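Local coordinates for protein predicted transcriptional regulator (Oenococcus oeni, PDB 3BY6) that probably binds DNA and regulates transcription as a dimeric winged helix-turn-helix protein of the GntR family, at residues D[33-38]-D[73-78]; D[15-20]-D[53-58]; D[25-30]-D[81-86]. One frame throughout, in Å; residues are numbered along the deposited sequence.

Interaction 1. Residues D[33-38]-D[73-78]; sequences DQLPSV and TFITGN
This is an antiparallel strand pairing at one margin of a small three-stranded sheet, where strand 34-35 runs beside the central strand 72-75. Two backbone hydrogen bonds frame the non-hydrogen-bonded pair Q34-F74, whose CA atoms lie 4.3 Å apart. I75 N donates to D33 O at 2.8 Å, nearly along the C=O axis. L35 N donates to T73 O at 2.7 Å, almost straight and in the carbonyl plane. A CA-H...O contact from F74 CA to D33 O, 3.2 Å, adds to the first. The strand order 34-35, 72-75, 65-68 matches the winged helix-turn-helix fold of GntR regulators, in which strands 65-68 and 72-75 would form the wing. The pairing itself sets Q34 CB 3.6 Å from F74 CE1. With CG anti to the backbone N (chi1 -177°) and an extended chain, Q34 carries its amide to the far end of the ring, where Q34 CD lies 3.9 Å from F74 CZ and the planes are 29° apart. Q34 NE2 hydrogen-bonds weakly to K71 O. On the L35 side of the pairing, L35 and I75 cross at about a right angle, and their CD1 methyls approach to 3.2 Å, tighter than normal van der Waals contact; L35 chi1 is far from a staggered value. L35 CD2 meets T73 CG2 at 3.9 Å. T73 OG1 is hydrogen-bonded to T67 OG1 of the neighbouring strand, and D33 OD2 accepts from S30 N.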
# COMPACT_ATOMS: atom_id res chain seq x y z
N ASP D 33 13.39 -1.83 -25.88
CA ASP D 33 13.77 -3.20 -25.58
C ASP D 33 12.64 -4.10 -26.04
O ASP D 33 11.47 -3.80 -25.81
CB ASP D 33 14.01 -3.41 -24.07
CG ASP D 33 15.42 -3.00 -23.62
OD1 ASP D 33 16.26 -2.75 -24.48
OD2 ASP D 33 15.69 -2.97 -22.39
N GLN D 34 12.98 -5.20 -26.69
CA GLN D 34 11.99 -6.18 -27.05
C GLN D 34 11.55 -6.97 -25.81
O GLN D 34 12.35 -7.37 -24.99
CB GLN D 34 12.50 -7.13 -28.13
CG GLN D 34 11.40 -8.11 -28.55
CD GLN D 34 11.54 -8.68 -29.93
OE1 GLN D 34 12.61 -8.63 -30.54
NE2 GLN D 34 10.44 -9.23 -30.44
N LEU D 35 10.24 -7.17 -25.71
CA LEU D 35 9.65 -7.90 -24.60
C LEU D 35 9.47 -9.34 -25.09
O LEU D 35 9.21 -9.53 -26.30
CB LEU D 35 8.29 -7.29 -24.29
CG LEU D 35 7.92 -6.97 -22.84
CD1 LEU D 35 9.04 -6.21 -22.16
CD2 LEU D 35 6.60 -6.20 -22.82
N PRO D 36 9.62 -10.35 -24.19
CA PRO D 36 9.25 -11.72 -24.52
C PRO D 36 7.83 -11.86 -25.04
O PRO D 36 7.00 -10.98 -24.82
CB PRO D 36 9.36 -12.46 -23.17
CG PRO D 36 10.18 -11.65 -22.32
CD PRO D 36 10.18 -10.23 -22.84
N SER D 37 7.53 -12.98 -25.70
CA SER D 37 6.15 -13.28 -26.09
C SER D 37 5.28 -13.49 -24.85
O SER D 37 5.79 -13.69 -23.75
CB SER D 37 6.07 -14.50 -27.05
OG SER D 37 6.41 -15.72 -26.41
N VAL D 38 3.97 -13.43 -25.05
CA VAL D 38 3.00 -13.71 -24.02
C VAL D 38 3.32 -15.06 -23.35
O VAL D 38 3.26 -15.20 -22.12
CB VAL D 38 1.56 -13.71 -24.62
CG1 VAL D 38 0.57 -14.44 -23.71
CG2 VAL D 38 1.10 -12.28 -24.87
N THR D 73 6.76 -7.13 -29.54
CA THR D 73 6.27 -6.20 -28.54
C THR D 73 7.50 -5.62 -27.90
O THR D 73 8.44 -6.35 -27.54
CB THR D 73 5.47 -6.91 -27.42
OG1 THR D 73 4.39 -7.64 -28.02
CG2 THR D 73 4.92 -5.92 -26.38
N PHE D 74 7.46 -4.29 -27.75
CA PHE D 74 8.65 -3.52 -27.40
C PHE D 74 8.27 -2.52 -26.36
O PHE D 74 7.17 -2.00 -26.38
CB PHE D 74 9.17 -2.75 -28.64
CG PHE D 74 9.72 -3.63 -29.71
CD1 PHE D 74 11.04 -3.97 -29.73
CD2 PHE D 74 8.89 -4.13 -30.70
CE1 PHE D 74 11.55 -4.78 -30.71
CE2 PHE D 74 9.39 -4.95 -31.68
CZ PHE D 74 10.72 -5.27 -31.68
N ILE D 75 9.18 -2.25 -25.44
CA ILE D 75 9.05 -1.09 -24.55
C ILE D 75 8.95 0.18 -25.41
O ILE D 75 9.64 0.29 -26.42
CB ILE D 75 10.24 -0.98 -23.57
CG1 ILE D 75 10.45 -2.31 -22.81
CG2 ILE D 75 10.03 0.19 -22.61
CD1 ILE D 75 9.14 -2.99 -22.28
N THR D 76 8.07 1.10 -25.02
CA THR D 76 7.95 2.43 -25.64
C THR D 76 9.33 3.12 -25.81
O THR D 76 10.28 2.85 -25.08
CB THR D 76 6.98 3.33 -24.80
OG1 THR D 76 6.66 4.55 -25.53
CG2 THR D 76 7.59 3.63 -23.42
N GLY D 77 9.42 4.00 -26.79
CA GLY D 77 10.51 4.98 -26.86
C GLY D 77 10.32 6.10 -25.87
O GLY D 77 11.28 6.80 -25.54
N ASN D 78 9.10 6.25 -25.37
CA ASN D 78 8.72 7.32 -24.42
C ASN D 78 8.89 6.97 -22.95
O ASN D 78 7.97 7.15 -22.12
CB ASN D 78 7.27 7.75 -24.68
CG ASN D 78 7.02 8.12 -26.13
OD1 ASN D 78 7.81 8.86 -26.75
ND2 ASN D 78 5.90 7.61 -26.69

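Interaction 2. Residues D[15-20]-D[53-58]; sequences QLVDRI and AKAYKE
Helix 12-25 packs here against helix 49-61, which by sequence position is the probable recognition helix of the winged helix-turn-helix domain. The local axes approach to 8.8 Å and cross at -52°, and no hydrogen bond joins the two segments. The contact centres on A55, whose methyl is met by two side chains. L16, with CG anti to the backbone N (chi1 180°), brings CD2 to 3.8 Å from A55 CB. V17 has CG1 anti to the backbone N and CG2 anti to the carbonyl carbon; this puts CG2 over the backbone of A55, where its closest approach is 3.4 Å to A55 O. The same methyl reaches E58 CB at 3.8 Å, while V17 CG1 lies near E58 CG, the two side chains crossing at about a right angle. E58 leaves the backbone with CG anti to N and then bends at chi2 (63°), so its aliphatic part packs on V17 while OE2 is hydrogen-bonded to Q62 NE2. Y56 starts away from helix 12-25, but its ring swings back, and its OH is hydrogen-bonded to T41 OG1 and P36 O. I20 CD1 meets that ring at its edge, near the ring plane, 4.2 Å from Y56 CE1.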
# COMPACT_ATOMS: atom_id res chain seq x y z
N GLN D 15 -1.04 -6.63 -11.45
CA GLN D 15 0.22 -6.76 -10.74
C GLN D 15 1.39 -6.91 -11.73
O GLN D 15 2.51 -6.47 -11.45
CB GLN D 15 0.18 -7.91 -9.76
CG GLN D 15 -0.90 -7.73 -8.67
CD GLN D 15 -0.92 -8.86 -7.66
OE1 GLN D 15 0.13 -9.38 -7.27
NE2 GLN D 15 -2.12 -9.24 -7.22
N LEU D 16 1.14 -7.55 -12.86
CA LEU D 16 2.17 -7.68 -13.89
C LEU D 16 2.36 -6.37 -14.67
O LEU D 16 3.48 -6.03 -14.99
CB LEU D 16 1.84 -8.80 -14.87
CG LEU D 16 2.86 -9.03 -16.00
CD1 LEU D 16 4.29 -9.17 -15.50
CD2 LEU D 16 2.41 -10.29 -16.77
N VAL D 17 1.27 -5.68 -14.97
CA VAL D 17 1.33 -4.32 -15.51
C VAL D 17 2.22 -3.48 -14.58
O VAL D 17 3.13 -2.77 -15.07
CB VAL D 17 -0.11 -3.66 -15.69
CG1 VAL D 17 -0.05 -2.12 -15.98
CG2 VAL D 17 -0.93 -4.39 -16.79
N ASP D 18 1.99 -3.56 -13.27
CA ASP D 18 2.75 -2.76 -12.30
C ASP D 18 4.20 -3.15 -12.36
O ASP D 18 5.11 -2.30 -12.23
CB ASP D 18 2.33 -3.00 -10.84
CG ASP D 18 0.89 -2.54 -10.50
OD1 ASP D 18 0.25 -1.77 -11.24
OD2 ASP D 18 0.41 -3.00 -9.44
N ARG D 19 4.44 -4.46 -12.46
CA ARG D 19 5.82 -4.95 -12.37
C ARG D 19 6.61 -4.42 -13.56
O ARG D 19 7.74 -3.93 -13.40
CB ARG D 19 5.89 -6.48 -12.36
CG ARG D 19 7.30 -7.04 -12.37
CD ARG D 19 7.26 -8.58 -12.52
NE ARG D 19 8.51 -9.26 -12.16
CZ ARG D 19 8.99 -9.39 -10.91
NH1 ARG D 19 8.36 -8.84 -9.87
NH2 ARG D 19 10.13 -10.05 -10.70
N ILE D 20 6.02 -4.53 -14.73
CA ILE D 20 6.73 -4.10 -15.95
C ILE D 20 6.99 -2.58 -16.01
O ILE D 20 8.09 -2.15 -16.40
CB ILE D 20 6.04 -4.64 -17.23
CG1 ILE D 20 6.36 -6.15 -17.37
CG2 ILE D 20 6.49 -3.86 -18.45
CD1 ILE D 20 5.41 -6.95 -18.25
N ALA D 53 -1.60 -11.79 -21.53
CA ALA D 53 -2.20 -11.08 -22.65
C ALA D 53 -3.01 -9.87 -22.19
O ALA D 53 -2.95 -8.83 -22.83
CB ALA D 53 -3.05 -12.01 -23.47
N LYS D 54 -3.76 -9.97 -21.09
CA LYS D 54 -4.48 -8.80 -20.56
C LYS D 54 -3.49 -7.74 -20.06
O LYS D 54 -3.72 -6.56 -20.22
CB LYS D 54 -5.49 -9.15 -19.45
CG LYS D 54 -6.45 -10.29 -19.75
CD LYS D 54 -7.79 -10.25 -18.95
CE LYS D 54 -7.63 -10.01 -17.44
NZ LYS D 54 -8.94 -9.46 -16.86
N ALA D 55 -2.39 -8.17 -19.47
CA ALA D 55 -1.38 -7.25 -18.97
C ALA D 55 -0.75 -6.46 -20.12
O ALA D 55 -0.60 -5.25 -20.05
CB ALA D 55 -0.32 -8.00 -18.21
N TYR D 56 -0.38 -7.18 -21.19
CA TYR D 56 0.23 -6.57 -22.37
C TYR D 56 -0.70 -5.54 -23.00
O TYR D 56 -0.29 -4.43 -23.32
CB TYR D 56 0.61 -7.67 -23.37
CG TYR D 56 1.98 -8.31 -23.14
CD1 TYR D 56 2.70 -8.12 -21.95
CD2 TYR D 56 2.54 -9.14 -24.13
CE1 TYR D 56 3.95 -8.74 -21.76
CE2 TYR D 56 3.79 -9.72 -23.96
CZ TYR D 56 4.49 -9.53 -22.78
OH TYR D 56 5.74 -10.11 -22.64
N LYS D 57 -1.96 -5.93 -23.14
CA LYS D 57 -2.99 -5.07 -23.69
C LYS D 57 -3.15 -3.74 -22.91
O LYS D 57 -3.33 -2.68 -23.51
CB LYS D 57 -4.28 -5.88 -23.72
CG LYS D 57 -5.51 -5.15 -24.23
CD LYS D 57 -6.74 -6.06 -24.13
CE LYS D 57 -8.01 -5.35 -24.59
NZ LYS D 57 -8.29 -4.15 -23.75
N GLU D 58 -3.06 -3.81 -21.58
CA GLU D 58 -3.15 -2.64 -20.69
C GLU D 58 -1.86 -1.80 -20.68
O GLU D 58 -1.90 -0.56 -20.65
CB GLU D 58 -3.49 -3.10 -19.25
CG GLU D 58 -3.54 -1.99 -18.16
CD GLU D 58 -4.62 -0.94 -18.40
OE1 GLU D 58 -5.65 -1.28 -19.01
OE2 GLU D 58 -4.44 0.24 -17.98

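Interaction 3. Residues D[25-30]-D[81-86]; sequences ATDVLS and SVKNSN
The C-terminal end of helix 12-25 and the loop after it meet the first part of helix 79-103, which leads from the winged-helix domain to helix 108-119. Van der Waals contact centres on A25, the buried residue at the closest backbone approach: A25 and K83 have CA atoms 4.6 Å apart. N86, with CG anti to its backbone N (chi1 -173°), lays its amide against the alanine methyl, so that A25 CB lies 3.4 Å from N86 ND2. The other end of that amide, OD1, accepts from R89 NH2 one turn on. K83 runs extended beyond CG, and its methylenes pass alongside the carbonyl of A25, with K83 CG 3.5 Å from A25 O. V82 touches the backbone of A25 more loosely and packs on V24 beside it.

Polar contacts gather at the tip of K83. Its NZ forms a long salt bridge with D27 OD1, at 4.0 Å. T26 is the first residue to leave the helix, and D27 follows in a left-handed backbone conformation (phi 68°), which turns the chain. D27 OD1 is also held within the loop by S30 OG, which donates from above the carboxylate plane over 2.9 Å. A water links K83 NZ to the loop at a second point, donating to L29 O at 2.8 Å and weakly accepting from K83 NZ.

No direct hydrogen bond crosses the contact, the ion pair is long and the water bond weak, which together suggest a loose electrostatic attachment. The nearby ammonium probably helps stabilise D27 as a carboxylate, while the close contact is made by van der Waals touching of A25 with N86 and K83.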
# COMPACT_ATOMS: atom_id res chain seq x y z
N ALA D 25 10.43 2.13 -15.42
CA ALA D 25 10.73 3.27 -14.58
C ALA D 25 12.16 3.22 -14.05
O ALA D 25 12.82 4.23 -14.00
CB ALA D 25 9.73 3.39 -13.44
N THR D 26 12.64 2.04 -13.65
CA THR D 26 13.97 1.93 -13.03
C THR D 26 15.10 1.47 -13.99
O THR D 26 16.19 1.14 -13.54
CB THR D 26 13.92 1.01 -11.82
OG1 THR D 26 13.39 -0.27 -12.19
CG2 THR D 26 13.03 1.62 -10.73
N ASP D 27 14.84 1.49 -15.30
CA ASP D 27 15.84 1.15 -16.33
C ASP D 27 16.24 -0.34 -16.34
O ASP D 27 17.23 -0.72 -16.91
CB ASP D 27 17.06 2.07 -16.25
CG ASP D 27 17.87 2.13 -17.58
OD1 ASP D 27 17.26 2.31 -18.68
OD2 ASP D 27 19.13 1.99 -17.50
N VAL D 28 15.44 -1.21 -15.72
CA VAL D 28 15.65 -2.65 -15.86
C VAL D 28 15.29 -3.07 -17.29
O VAL D 28 15.94 -3.93 -17.90
CB VAL D 28 14.84 -3.41 -14.79
CG1 VAL D 28 14.79 -4.92 -15.05
CG2 VAL D 28 15.44 -3.12 -13.45
N LEU D 29 14.23 -2.47 -17.80
CA LEU D 29 13.85 -2.57 -19.20
C LEU D 29 14.06 -1.17 -19.73
O LEU D 29 13.67 -0.20 -19.08
CB LEU D 29 12.40 -3.00 -19.35
CG LEU D 29 12.09 -4.39 -18.77
CD1 LEU D 29 10.58 -4.63 -18.64
CD2 LEU D 29 12.74 -5.47 -19.62
N SER D 30 14.74 -1.07 -20.89
CA SER D 30 15.09 0.21 -21.51
C SER D 30 14.20 0.50 -22.71
O SER D 30 13.58 -0.39 -23.27
CB SER D 30 16.58 0.23 -21.93
OG SER D 30 17.42 0.34 -20.78
N SER D 81 8.60 9.74 -20.08
CA SER D 81 7.20 9.97 -19.72
C SER D 81 6.74 9.04 -18.59
O SER D 81 6.14 9.46 -17.59
CB SER D 81 6.32 9.75 -20.95
OG SER D 81 5.02 10.27 -20.76
N VAL D 82 6.97 7.76 -18.81
CA VAL D 82 6.76 6.72 -17.83
C VAL D 82 7.50 6.94 -16.50
O VAL D 82 6.94 6.67 -15.42
CB VAL D 82 7.23 5.33 -18.41
CG1 VAL D 82 7.07 4.20 -17.31
CG2 VAL D 82 6.49 5.00 -19.68
N LYS D 83 8.75 7.38 -16.57
CA LYS D 83 9.54 7.67 -15.35
C LYS D 83 8.87 8.77 -14.57
O LYS D 83 8.66 8.65 -13.36
CB LYS D 83 10.98 8.02 -15.70
CG LYS D 83 11.69 6.78 -16.16
CD LYS D 83 13.12 6.91 -16.70
CE LYS D 83 13.54 5.56 -17.34
NZ LYS D 83 15.00 5.39 -17.54
N ASN D 84 8.43 9.79 -15.30
CA ASN D 84 7.71 10.93 -14.67
C ASN D 84 6.36 10.57 -14.00
O ASN D 84 6.10 11.02 -12.91
CB ASN D 84 7.47 12.03 -15.70
CG ASN D 84 8.65 12.92 -15.88
OD1 ASN D 84 9.59 12.92 -15.05
ND2 ASN D 84 8.64 13.69 -16.97
N SER D 85 5.55 9.73 -14.63
CA SER D 85 4.30 9.30 -14.01
C SER D 85 4.59 8.37 -12.86
O SER D 85 3.95 8.44 -11.82
CB SER D 85 3.39 8.58 -15.02
OG SER D 85 3.27 9.27 -16.25
N ASN D 86 5.55 7.46 -13.02
CA ASN D 86 5.91 6.61 -11.87
C ASN D 86 6.30 7.47 -10.67
O ASN D 86 5.87 7.22 -9.56
CB ASN D 86 7.05 5.66 -12.23
CG ASN D 86 7.35 4.67 -11.13
OD1 ASN D 86 6.52 3.81 -10.84
ND2 ASN D 86 8.54 4.77 -10.54
O HOH W 1 13.77 2.63 -18.88

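Along the chain, interactions 2 and 3 both begin on helix 12-25, and interaction 1 lies between the two segments of interaction 3; the segments of interactions 1 and 2 alternate, as do those of 2 and 3. Their centres are 12 Å (1 and 2), 13 Å (1 and 3) and 15 Å (2 and 3) apart. Y56 of interaction 2 reaches segment 33-38 of interaction 1, its ring packing on L35 and V38. L29 of interaction 3 packs on L35 and I75, while L29 CD1 also approaches I20 O. Sheet, helix pair and linker helix thus adjoin one another, with L29 at the junction, and place helix 79-103 against the probable DNA-binding domain.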